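Local coordinates for protein DNA polymerase epsilon subunit 3 (PDB 2BYK) that pairs with Chrac-16 as a histone-fold heterodimer that binds DNA and facilitates nucleosome sliding, and also serves DNA polymerase epsilon as an accessory subunit, at residues D68-L73 against S84-L89. Sequence-based numbering, arbitrary orientation.
Sequences DILQTL and SLTQDL
L70 pushes its two methyls into the face of the helix carrying L85, T86 and L89, and no hydrogen bond crosses between the two segments. CD1 of L70 meets CD1 of L89 tip to tip at 3.8 Å. The other branch, CD2, lies 4.0 Å from CB of L85, the two leucines sliding past each other in opposite directions. CG of L70 stands anti to the carbonyl carbon (chi1 -74°), which carries the branch point toward the other helix; from there CD1 goes to L89 and CD2 to L85, residues one turn apart. Deeper in, L73 and L85 cross at about a right angle and touch through their CD1 methyls, a tight 3.2 Å.

Segments 68-73 and 84-89, on helices 66-75 and 82-96, run nearly antiparallel, their axes at 170° and 11.4 Å apart at closest approach. The first helix is the short one that follows the long central helix 31-58 of the histone fold; the second is a further C-terminal helix folded back over it. The partner protein closes in as well: apolar side chains of that other chain pack on I69 and L85.

The hydroxyls of T86 and T72 each bond to a backbone carbonyl one turn earlier in their own helix. T86 turns OG1 to V82 O, while the same oxygen sits 4.0 Å from L70 CD1. T72 OG1 donates to D68 O (2.8 Å), and T72 N reaches that carbonyl oxygen from the opposite face of its plane.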
# COMPACT_ATOMS: atom_id res chain seq x y z
N ASP B 68 1.11 -7.48 13.70
CA ASP B 68 0.12 -8.21 12.92
C ASP B 68 0.08 -7.67 11.52
O ASP B 68 -0.12 -8.41 10.57
CB ASP B 68 -1.27 -8.03 13.51
CG ASP B 68 -1.44 -8.77 14.78
OD1 ASP B 68 -2.42 -8.49 15.51
OD2 ASP B 68 -0.59 -9.65 15.05
N ILE B 69 0.23 -6.35 11.40
CA ILE B 69 0.23 -5.70 10.10
C ILE B 69 1.57 -5.98 9.45
O ILE B 69 1.65 -6.19 8.24
CB ILE B 69 0.05 -4.16 10.22
CG1 ILE B 69 -1.31 -3.84 10.85
CG2 ILE B 69 0.14 -3.52 8.84
CD1 ILE B 69 -1.53 -2.37 11.11
N LEU B 70 2.63 -6.00 10.25
CA LEU B 70 3.95 -6.27 9.71
C LEU B 70 4.02 -7.70 9.20
O LEU B 70 4.68 -7.98 8.21
CB LEU B 70 5.03 -6.01 10.78
CG LEU B 70 5.31 -4.53 11.07
CD1 LEU B 70 6.39 -4.40 12.13
CD2 LEU B 70 5.73 -3.81 9.79
N GLN B 71 3.32 -8.61 9.88
CA GLN B 71 3.29 -10.02 9.48
C GLN B 71 2.39 -10.26 8.27
O GLN B 71 2.70 -11.08 7.42
CB GLN B 71 2.81 -10.90 10.64
CG GLN B 71 3.75 -10.93 11.83
CD GLN B 71 3.20 -11.73 13.00
OE1 GLN B 71 2.08 -11.48 13.46
NE2 GLN B 71 3.99 -12.68 13.49
N THR B 72 1.27 -9.55 8.20
CA THR B 72 0.35 -9.68 7.08
C THR B 72 1.01 -9.16 5.80
O THR B 72 0.76 -9.66 4.71
CB THR B 72 -0.95 -8.91 7.34
OG1 THR B 72 -1.64 -9.52 8.43
CG2 THR B 72 -1.84 -8.93 6.11
N LEU B 73 1.86 -8.14 5.93
CA LEU B 73 2.54 -7.59 4.77
C LEU B 73 3.55 -8.58 4.22
O LEU B 73 3.63 -8.76 3.00
CB LEU B 73 3.24 -6.27 5.10
CG LEU B 73 2.39 -5.01 5.26
CD1 LEU B 73 3.29 -3.85 5.58
CD2 LEU B 73 1.61 -4.72 3.99
N SER B 84 11.70 -0.70 6.16
CA SER B 84 11.41 0.73 6.27
C SER B 84 10.33 1.00 7.31
O SER B 84 10.45 1.92 8.10
CB SER B 84 10.94 1.27 4.93
OG SER B 84 11.29 0.36 3.89
N LEU B 85 9.28 0.18 7.27
CA LEU B 85 8.15 0.29 8.18
C LEU B 85 8.51 0.04 9.64
O LEU B 85 7.88 0.57 10.55
CB LEU B 85 7.04 -0.67 7.76
CG LEU B 85 6.37 -0.34 6.42
CD1 LEU B 85 5.37 -1.43 6.06
CD2 LEU B 85 5.68 1.02 6.51
N THR B 86 9.53 -0.78 9.86
CA THR B 86 9.94 -1.06 11.23
C THR B 86 10.75 0.10 11.77
O THR B 86 10.63 0.45 12.94
CB THR B 86 10.75 -2.36 11.32
OG1 THR B 86 10.01 -3.44 10.75
CG2 THR B 86 11.02 -2.69 12.78
N GLN B 87 11.59 0.71 10.93
CA GLN B 87 12.38 1.85 11.37
C GLN B 87 11.39 2.98 11.62
O GLN B 87 11.51 3.71 12.60
CB GLN B 87 13.36 2.26 10.29
CG GLN B 87 14.10 1.07 9.70
CD GLN B 87 15.13 1.48 8.67
OE1 GLN B 87 14.86 2.30 7.79
NE2 GLN B 87 16.33 0.91 8.78
N ASP B 88 10.41 3.10 10.73
CA ASP B 88 9.37 4.12 10.84
C ASP B 88 8.66 3.91 12.17
O ASP B 88 8.36 4.86 12.88
CB ASP B 88 8.35 3.99 9.70
CG ASP B 88 8.96 4.21 8.32
OD1 ASP B 88 8.22 4.13 7.31
OD2 ASP B 88 10.18 4.47 8.24
N LEU B 89 8.38 2.64 12.48
CA LEU B 89 7.69 2.26 13.71
C LEU B 89 8.54 2.52 14.95
O LEU B 89 8.03 2.81 16.03
CB LEU B 89 7.33 0.78 13.66
CG LEU B 89 5.84 0.48 13.73
CD1 LEU B 89 5.65 -1.02 13.71
CD2 LEU B 89 5.23 1.11 14.99